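Local coordinates for XC6422 protein (PDB 2FUK) that is a small, lidless alpha/beta-hydrolase that probably acts as a serine hydrolase, at residues A[34-39]-A[215-220]; A[125-130]-A[146-151]; A[166-171]-A[193-198]. All blocks are in the same frame, centred on the assembly; numbering follows the deposited sequence.

Contact 1: residues A[34-39]-A[215-220]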
loop_
_atom_site.group_PDB
_atom_site.type_symbol
_atom_site.label_atom_id
_atom_site.label_comp_id
_atom_site.label_asym_id
_atom_site.label_seq_id
_atom_site.Cartn_x
_atom_site.Cartn_y
_atom_site.Cartn_z
ATOM N N ALA A 34 -9.253 10.614 0.863
ATOM C CA ALA A 34 -9.775 11.727 1.647
ATOM C C ALA A 34 -8.702 12.234 2.608
ATOM O O ALA A 34 -8.182 11.477 3.437
ATOM C CB ALA A 34 -11.005 11.283 2.423
ATOM N N VAL A 35 -8.375 13.517 2.495
ATOM C CA VAL A 35 -7.352 14.124 3.341
ATOM C C VAL A 35 -7.857 14.277 4.774
ATOM O O VAL A 35 -9.036 14.565 5.010
ATOM C CB VAL A 35 -6.954 15.512 2.806
ATOM C CG1 VAL A 35 -8.129 16.468 2.939
ATOM C CG2 VAL A 35 -5.727 16.020 3.550
ATOM N N GLN A 36 -6.960 14.075 5.729
ATOM C CA GLN A 36 -7.299 14.188 7.139
ATOM C C GLN A 36 -6.599 15.403 7.721
ATOM O O GLN A 36 -5.470 15.720 7.340
ATOM C CB GLN A 36 -6.834 12.940 7.892
ATOM C CG GLN A 36 -7.439 11.644 7.386
ATOM C CD GLN A 36 -8.832 11.406 7.922
ATOM O OE1 GLN A 36 -9.593 10.607 7.370
ATOM N NE2 GLN A 36 -9.170 12.083 9.008
ATOM N N PRO A 37 -7.258 16.094 8.660
ATOM C CA PRO A 37 -6.696 17.281 9.309
ATOM C C PRO A 37 -5.767 16.798 10.415
ATOM O O PRO A 37 -5.891 17.198 11.570
ATOM C CB PRO A 37 -7.936 17.982 9.848
ATOM C CG PRO A 37 -8.812 16.836 10.239
ATOM C CD PRO A 37 -8.641 15.847 9.107
ATOM N N VAL A 38 -4.840 15.925 10.033
ATOM C CA VAL A 38 -3.904 15.324 10.971
ATOM C C VAL A 38 -2.498 15.240 10.399
ATOM O O VAL A 38 -2.318 14.988 9.210
ATOM C CB VAL A 38 -4.335 13.871 11.314
ATOM C CG1 VAL A 38 -3.334 13.236 12.276
ATOM C CG2 VAL A 38 -5.744 13.856 11.908
ATOM N N THR A 39 -1.510 15.464 11.258
ATOM C CA THR A 39 -0.105 15.340 10.879
ATOM C C THR A 39 0.460 14.405 11.937
ATOM O O THR A 39 0.215 14.594 13.132
ATOM C CB THR A 39 0.662 16.683 10.933
ATOM O OG1 THR A 39 0.177 17.564 9.913
ATOM C CG2 THR A 39 2.154 16.451 10.683
ATOM N N TRP A 215 -10.346 6.201 14.659
ATOM C CA TRP A 215 -9.895 7.427 15.302
ATOM C C TRP A 215 -9.659 8.528 14.275
ATOM O O TRP A 215 -9.269 9.637 14.625
ATOM C CB TRP A 215 -8.619 7.192 16.117
ATOM C CG TRP A 215 -8.773 6.154 17.189
ATOM C CD1 TRP A 215 -9.924 5.805 17.841
ATOM C CD2 TRP A 215 -7.737 5.327 17.736
ATOM N NE1 TRP A 215 -9.669 4.808 18.755
ATOM C CE2 TRP A 215 -8.334 4.497 18.711
ATOM C CE3 TRP A 215 -6.361 5.207 17.496
ATOM C CZ2 TRP A 215 -7.597 3.556 19.447
ATOM C CZ3 TRP A 215 -5.633 4.274 18.227
ATOM C CH2 TRP A 215 -6.253 3.462 19.188
ATOM N N LEU A 216 -9.890 8.221 13.003
ATOM C CA LEU A 216 -9.709 9.228 11.969
ATOM C C LEU A 216 -10.769 10.303 12.178
ATOM O O LEU A 216 -11.964 10.004 12.229
ATOM C CB LEU A 216 -9.854 8.601 10.582
ATOM C CG LEU A 216 -8.760 7.588 10.240
ATOM C CD1 LEU A 216 -9.055 6.929 8.897
ATOM C CD2 LEU A 216 -7.411 8.293 10.215
ATOM N N PRO A 217 -10.347 11.569 12.321
ATOM C CA PRO A 217 -11.332 12.639 12.527
ATOM C C PRO A 217 -12.285 12.862 11.350
ATOM O O PRO A 217 -13.425 13.286 11.552
ATOM C CB PRO A 217 -10.461 13.859 12.852
ATOM C CG PRO A 217 -9.160 13.554 12.176
ATOM C CD PRO A 217 -8.971 12.087 12.414
ATOM N N ALA A 218 -11.831 12.571 10.134
ATOM C CA ALA A 218 -12.665 12.737 8.944
ATOM C C ALA A 218 -13.044 11.388 8.333
ATOM O O ALA A 218 -12.305 10.418 8.435
ATOM C CB ALA A 218 -11.944 13.597 7.912
ATOM N N THR A 219 -14.201 11.345 7.682
ATOM C CA THR A 219 -14.702 10.123 7.071
ATOM C C THR A 219 -13.998 9.804 5.756
ATOM O O THR A 219 -14.078 10.576 4.801
ATOM C CB THR A 219 -16.212 10.238 6.805
ATOM O OG1 THR A 219 -16.889 10.559 8.029
ATOM C CG2 THR A 219 -16.755 8.931 6.236
ATOM N N PRO A 220 -13.311 8.652 5.682
ATOM C CA PRO A 220 -12.620 8.301 4.437
ATOM C C PRO A 220 -13.577 8.200 3.252
ATOM O O PRO A 220 -14.757 7.830 3.471
ATOM C CB PRO A 220 -11.963 6.964 4.766
ATOM C CG PRO A 220 -12.866 6.383 5.813
ATOM C CD PRO A 220 -13.171 7.576 6.679
ATOM O OXT PRO A 220 -13.121 8.487 2.124
#
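The backbones of 34-39 and 215-220 run side by side in opposite directions, with the CA atoms of Ala34 and Pro220 5.3 Å apart and those of Gln36 and Ala218 5.8 Å apart. Neither partner forms a regular strand over this paired part; the sheet strand begins only at Val38. Just before it, Pro37 sits at the centre of an inverse gamma turn, closed by a 2.8 Å hydrogen bond from Val38 N to Gln36 O. Pro217 packs against the turn and the first strand residue. Its CG comes within 3.8 Å of CG of Pro37 as the two rings slide past each other in opposite directions. Pro217 CG also presses to 3.4 Å against Val38 CG2, tighter than normal carbon contact. In this alpha/beta-hydrolase the carboxyl-terminal tail after helix 201-212 lies along the entry to strand 38-43, an inner strand flanked by 71-75 and 112-118. The buried Gln36 side chain, bent at chi2 (-81°), reaches over to the tail: its CD lies 3.8 Å from Ala218 CB, and Leu216 CD2 approaches the same CD at 4.1 Å. Leu216 also touches Ile70 and Trp114, and the backbone of Gln36 bonds to Gly69. At the exposed end, where the chain terminates, Ala34 CB rests 3.5 Å from OXT of the Pro220 carboxylate.

Contact 2: residues A[125-130]-A[146-151]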
loop_
_atom_site.group_PDB
_atom_site.type_symbol
_atom_site.label_atom_id
_atom_site.label_comp_id
_atom_site.label_asym_id
_atom_site.label_seq_id
_atom_site.Cartn_x
_atom_site.Cartn_y
_atom_site.Cartn_z
ATOM N N SER A 125 8.428 8.468 22.202
ATOM C CA SER A 125 7.128 9.083 21.989
ATOM C C SER A 125 6.179 8.860 23.163
ATOM O O SER A 125 5.391 9.737 23.493
ATOM C CB SER A 125 6.495 8.602 20.675
ATOM O OG SER A 125 6.430 7.198 20.578
ATOM N N LEU A 126 6.260 7.696 23.804
ATOM C CA LEU A 126 5.399 7.421 24.951
ATOM C C LEU A 126 5.789 8.335 26.120
ATOM O O LEU A 126 4.931 8.931 26.776
ATOM C CB LEU A 126 5.515 5.949 25.372
ATOM C CG LEU A 126 4.689 5.542 26.594
ATOM C CD1 LEU A 126 3.215 5.815 26.343
ATOM C CD2 LEU A 126 4.916 4.069 26.902
ATOM N N ARG A 127 7.089 8.453 26.369
ATOM C CA ARG A 127 7.569 9.306 27.447
ATOM C C ARG A 127 7.218 10.764 27.169
ATOM O O ARG A 127 6.962 11.532 28.092
ATOM C CB ARG A 127 9.087 9.154 27.616
ATOM C CG ARG A 127 9.513 7.853 28.314
ATOM C CD ARG A 127 10.303 8.157 29.583
ATOM N NE ARG A 127 9.500 8.876 30.566
ATOM C CZ ARG A 127 8.799 8.307 31.546
ATOM N NH1 ARG A 127 8.794 6.987 31.694
ATOM N NH2 ARG A 127 8.098 9.063 32.381
ATOM N N ALA A 128 7.197 11.142 25.896
ATOM C CA ALA A 128 6.885 12.518 25.532
ATOM C C ALA A 128 5.390 12.800 25.420
ATOM O O ALA A 128 4.986 13.946 25.236
ATOM C CB ALA A 128 7.590 12.881 24.221
ATOM N N ALA A 129 4.570 11.763 25.545
ATOM C CA ALA A 129 3.123 11.927 25.420
ATOM C C ALA A 129 2.519 12.943 26.389
ATOM O O ALA A 129 1.688 13.757 25.992
ATOM C CB ALA A 129 2.430 10.577 25.580
ATOM N N ALA A 130 2.931 12.899 27.653
ATOM C CA ALA A 130 2.383 13.828 28.645
ATOM C C ALA A 130 2.579 15.273 28.221
ATOM O O ALA A 130 1.651 16.077 28.279
ATOM C CB ALA A 130 3.037 13.603 30.002
ATOM N N ARG A 146 13.426 -3.017 29.150
ATOM C CA ARG A 146 14.730 -2.372 28.984
ATOM C C ARG A 146 14.717 -0.871 29.313
ATOM O O ARG A 146 15.727 -0.321 29.765
ATOM C CB ARG A 146 15.237 -2.590 27.555
ATOM C CG ARG A 146 16.764 -2.539 27.407
ATOM C CD ARG A 146 17.435 -3.604 28.276
ATOM N NE ARG A 146 16.976 -4.946 27.922
ATOM C CZ ARG A 146 17.284 -6.050 28.596
ATOM N NH1 ARG A 146 18.059 -5.983 29.675
ATOM N NH2 ARG A 146 16.811 -7.223 28.191
ATOM N N TRP A 147 13.578 -0.219 29.094
ATOM C CA TRP A 147 13.422 1.208 29.372
ATOM C C TRP A 147 12.338 1.430 30.427
ATOM O O TRP A 147 11.488 0.563 30.654
ATOM C CB TRP A 147 13.049 1.968 28.096
ATOM C CG TRP A 147 14.077 1.896 27.005
ATOM C CD1 TRP A 147 14.044 1.094 25.903
ATOM C CD2 TRP A 147 15.285 2.659 26.911
ATOM N NE1 TRP A 147 15.154 1.311 25.120
ATOM C CE2 TRP A 147 15.936 2.266 25.718
ATOM C CE3 TRP A 147 15.884 3.636 27.719
ATOM C CZ2 TRP A 147 17.156 2.816 25.312
ATOM C CZ3 TRP A 147 17.102 4.186 27.313
ATOM C CH2 TRP A 147 17.722 3.772 26.118
ATOM N N ASP A 148 12.354 2.600 31.061
ATOM C CA ASP A 148 11.375 2.903 32.094
ATOM C C ASP A 148 10.112 3.562 31.552
ATOM O O ASP A 148 10.167 4.675 31.026
ATOM C CB ASP A 148 12.002 3.797 33.159
ATOM C CG ASP A 148 10.995 4.278 34.166
ATOM O OD1 ASP A 148 10.239 3.426 34.694
ATOM O OD2 ASP A 148 10.963 5.502 34.433
ATOM N N PHE A 149 8.978 2.870 31.702
ATOM C CA PHE A 149 7.675 3.362 31.237
ATOM C C PHE A 149 6.793 3.860 32.377
ATOM O O PHE A 149 5.589 4.063 32.195
ATOM C CB PHE A 149 6.908 2.253 30.503
ATOM C CG PHE A 149 7.553 1.797 29.219
ATOM C CD1 PHE A 149 7.159 0.598 28.634
ATOM C CD2 PHE A 149 8.549 2.546 28.600
ATOM C CE1 PHE A 149 7.751 0.145 27.448
ATOM C CE2 PHE A 149 9.149 2.101 27.412
ATOM C CZ PHE A 149 8.747 0.899 26.839
ATOM N N SER A 150 7.375 4.042 33.556
ATOM C CA SER A 150 6.598 4.508 34.697
ATOM C C SER A 150 6.253 5.988 34.591
ATOM O O SER A 150 6.975 6.771 33.978
ATOM C CB SER A 150 7.344 4.231 36.009
ATOM O OG SER A 150 8.626 4.824 36.023
ATOM N N ASP A 151 5.125 6.363 35.177
ATOM C CA ASP A 151 4.674 7.747 35.161
ATOM C C ASP A 151 4.567 8.343 33.750
ATOM O O ASP A 151 5.034 9.455 33.492
ATOM C CB ASP A 151 5.599 8.615 36.027
ATOM C CG ASP A 151 4.959 9.939 36.421
ATOM O OD1 ASP A 151 5.594 10.723 37.165
ATOM O OD2 ASP A 151 3.816 10.197 35.988
#
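Arg127, on helix 120-132, faces an irregular loop whose backbone comes nearest at Phe149, the two CA atoms lying 7.1 Å apart; the arginine side chain spans that gap. Its chain is bent at chi2 and chi3, and the guanidinium meets the loop edge-on. NH1 donates to Asp148 O at 2.8 Å, from above the plane of that carbonyl (41° out of it), and to Ser150 O at 2.9 Å. NH2 reaches the same Ser150 O at 3.0 Å, so one carbonyl oxygen is gripped end-on by two nitrogens and lies almost exactly in the guanidinium plane. An Asx turn shapes the loop at these oxygens: Asp148 OD1 takes the backbone N of Ser150 at 3.1 Å, and Ser150 OG makes a very short approach to the same OD1. Beside the polar patch, Leu126 CD2 stands 4.2 Å from Phe149 CG, over one face of the ring toward its rim. Phe149 also meets Trp177 of helix 171-178, while Leu126 touches Leu137 of the sheet. Helix 120-132 probably follows the nucleophile elbow, as in other alpha/beta-hydrolases. The link between Asp148 OD2 and Arg127 NH1 is a long salt bridge of 3.8 Å with no N-H aimed at the oxygen, which suggests that backbone carbonyls orient the guanidinium, while the carboxylate would add attraction between charges.

Contact 3: residues A[166-171]-A[193-198]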
loop_
_atom_site.group_PDB
_atom_site.type_symbol
_atom_site.label_atom_id
_atom_site.label_comp_id
_atom_site.label_asym_id
_atom_site.label_seq_id
_atom_site.Cartn_x
_atom_site.Cartn_y
_atom_site.Cartn_z
ATOM N N ASP A 166 9.472 -11.710 18.609
ATOM C CA ASP A 166 10.470 -10.650 18.754
ATOM C C ASP A 166 11.635 -11.182 19.607
ATOM O O ASP A 166 11.426 -11.626 20.735
ATOM C CB ASP A 166 9.820 -9.447 19.447
ATOM C CG ASP A 166 10.638 -8.172 19.312
ATOM O OD1 ASP A 166 11.884 -8.130 19.372
ATOM O OD2 ASP A 166 9.929 -7.155 19.126
ATOM N N GLU A 167 12.852 -11.128 19.065
ATOM C CA GLU A 167 14.055 -11.623 19.745
ATOM C C GLU A 167 14.754 -10.546 20.565
ATOM O O GLU A 167 15.568 -10.851 21.436
ATOM C CB GLU A 167 15.051 -12.164 18.706
ATOM C CG GLU A 167 16.392 -12.645 19.259
ATOM C CD GLU A 167 16.282 -13.967 19.979
ATOM O OE1 GLU A 167 15.278 -14.676 19.749
ATOM O OE2 GLU A 167 17.204 -14.301 20.763
ATOM N N ILE A 168 14.440 -9.289 20.266
ATOM C CA ILE A 168 15.043 -8.151 20.947
ATOM C C ILE A 168 14.189 -7.728 22.139
ATOM O O ILE A 168 14.686 -7.622 23.263
ATOM C CB ILE A 168 15.207 -6.964 19.960
ATOM C CG1 ILE A 168 16.082 -7.387 18.774
ATOM C CG2 ILE A 168 15.777 -5.757 20.672
ATOM C CD1 ILE A 168 17.457 -7.917 19.147
ATOM N N VAL A 169 12.907 -7.480 21.888
ATOM C CA VAL A 169 11.976 -7.092 22.941
ATOM C C VAL A 169 11.189 -8.331 23.333
ATOM O O VAL A 169 10.605 -8.990 22.480
ATOM C CB VAL A 169 10.980 -6.019 22.463
ATOM C CG1 VAL A 169 9.950 -5.752 23.549
ATOM C CG2 VAL A 169 11.720 -4.743 22.106
ATOM N N ASP A 170 11.194 -8.654 24.621
ATOM C CA ASP A 170 10.472 -9.821 25.129
ATOM C C ASP A 170 8.976 -9.547 25.092
ATOM O O ASP A 170 8.476 -8.753 25.886
ATOM C CB ASP A 170 10.882 -10.095 26.574
ATOM C CG ASP A 170 10.308 -11.393 27.107
ATOM O OD1 ASP A 170 9.474 -12.017 26.423
ATOM O OD2 ASP A 170 10.702 -11.798 28.222
ATOM N N PRO A 171 8.239 -10.210 24.183
ATOM C CA PRO A 171 6.792 -9.986 24.098
ATOM C C PRO A 171 6.096 -10.117 25.453
ATOM O O PRO A 171 5.219 -9.313 25.791
ATOM C CB PRO A 171 6.330 -11.065 23.121
ATOM C CG PRO A 171 7.524 -11.246 22.224
ATOM C CD PRO A 171 8.669 -11.234 23.213
ATOM N N THR A 193 6.179 -13.172 14.185
ATOM C CA THR A 193 6.731 -11.938 13.652
ATOM C C THR A 193 7.946 -11.471 14.441
ATOM O O THR A 193 7.902 -11.364 15.670
ATOM C CB THR A 193 5.657 -10.845 13.649
ATOM O OG1 THR A 193 4.583 -11.252 12.790
ATOM C CG2 THR A 193 6.227 -9.519 13.162
ATOM N N SER A 194 9.033 -11.202 13.717
ATOM C CA SER A 194 10.279 -10.755 14.329
ATOM C C SER A 194 10.275 -9.272 14.698
ATOM O O SER A 194 9.342 -8.530 14.374
ATOM C CB SER A 194 11.458 -11.051 13.398
ATOM O OG SER A 194 11.373 -10.314 12.189
ATOM N N HIS A 195 11.342 -8.845 15.360
ATOM C CA HIS A 195 11.465 -7.466 15.811
ATOM C C HIS A 195 11.322 -6.431 14.699
ATOM O O HIS A 195 10.723 -5.375 14.908
ATOM C CB HIS A 195 12.805 -7.259 16.520
ATOM C CG HIS A 195 12.950 -5.902 17.134
ATOM N ND1 HIS A 195 12.121 -5.451 18.138
ATOM C CD2 HIS A 195 13.810 -4.888 16.871
ATOM C CE1 HIS A 195 12.462 -4.217 18.466
ATOM N NE2 HIS A 195 13.484 -3.853 17.712
ATOM N N PHE A 196 11.876 -6.727 13.524
ATOM C CA PHE A 196 11.802 -5.801 12.399
ATOM C C PHE A 196 10.718 -6.195 11.398
ATOM O O PHE A 196 10.709 -5.733 10.264
ATOM C CB PHE A 196 13.165 -5.707 11.707
ATOM C CG PHE A 196 14.252 -5.174 12.599
ATOM C CD1 PHE A 196 14.334 -3.814 12.883
ATOM C CD2 PHE A 196 15.168 -6.038 13.190
ATOM C CE1 PHE A 196 15.315 -3.321 13.742
ATOM C CE2 PHE A 196 16.153 -5.555 14.051
ATOM C CZ PHE A 196 16.226 -4.197 14.328
ATOM N N PHE A 197 9.804 -7.056 11.831
ATOM C CA PHE A 197 8.693 -7.480 10.979
ATOM C C PHE A 197 9.127 -7.964 9.605
ATOM O O PHE A 197 8.545 -7.580 8.584
ATOM C CB PHE A 197 7.692 -6.331 10.827
ATOM C CG PHE A 197 7.151 -5.824 12.138
ATOM C CD1 PHE A 197 7.921 -5.001 12.954
ATOM C CD2 PHE A 197 5.895 -6.227 12.584
ATOM C CE1 PHE A 197 7.451 -4.594 14.200
ATOM C CE2 PHE A 197 5.412 -5.825 13.829
ATOM C CZ PHE A 197 6.190 -5.010 14.639
ATOM N N HIS A 198 10.158 -8.805 9.588
ATOM C CA HIS A 198 10.696 -9.371 8.355
ATOM C C HIS A 198 9.597 -10.111 7.599
ATOM O O HIS A 198 8.955 -11.016 8.143
ATOM C CB HIS A 198 11.839 -10.336 8.690
ATOM C CG HIS A 198 12.415 -11.041 7.500
ATOM N ND1 HIS A 198 13.380 -10.481 6.692
ATOM C CD2 HIS A 198 12.170 -12.273 6.996
ATOM C CE1 HIS A 198 13.709 -11.342 5.744
ATOM N NE2 HIS A 198 12.987 -12.436 5.906
HETATM O O HOH W 1 13.585 -10.710 16.241
#
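OD1 of Asp166, a residue whose carboxylate abuts His195, is gripped by two backbone amides from its own loop: Ile168 N at 2.9 Å, in an Asx turn, and Val169 N at 2.8 Å, which arrives from well above the carboxylate plane. The other oxygen, OD2, accepts a 2.9 Å hydrogen bond from His195 ND1, nearly straight at 172°. This His-carboxylate pair has the geometry of the acid and base members of a Ser-His-Asp triad, as in other alpha/beta-hydrolases; His195 touches Ser119, the probable nucleophile on the elbow between strand 112-118 and helix 120-132. The acid loop follows strand 158-163 and the histidine loop follows strand 186-190, the usual places in this fold. ND1 donates with OD2 on the syn side of the carboxylate and within the imidazole plane, although the two planes are turned 54° apart. On the histidine, CG stands anti to the backbone N (chi1 -174°), which puts His195 CG beside the carbonyl carbon, 3.3 Å from Asp166 OD1. Ile168 covers one face, its CB 3.8 Å from the ring centroid and nearly straight above it, a CH-pi contact. Val169 CG2 comes obliquely to CE1 at 3.8 Å, and the ring of Phe118 meets the imidazole as well. The two loops are also bridged by one water, which accepts from Glu167 N at 2.9 Å and from His195 N at 3.0 Å.

All three contacts sit on loops and a helix around one mixed beta-sheet. Contact 1 brackets the others in sequence, joining the entry to strand 38-43 to the chain's end; contacts 2 and 3 follow one another within that span. Contact 2 ties helix 120-132 to the loop before strand 158-163; contact 3 joins the loops after strands 158-163 and 186-190. Helix 171-178 links these two: it begins at Pro171 and brings Trp177 to Phe149. Centres of contacts 2 and 3 lie about 20 Å apart, while contact 1 sits about 27 and 30 Å from them, centre to centre. The probable catalytic pair is thus well removed from the terminal packing of contact 1.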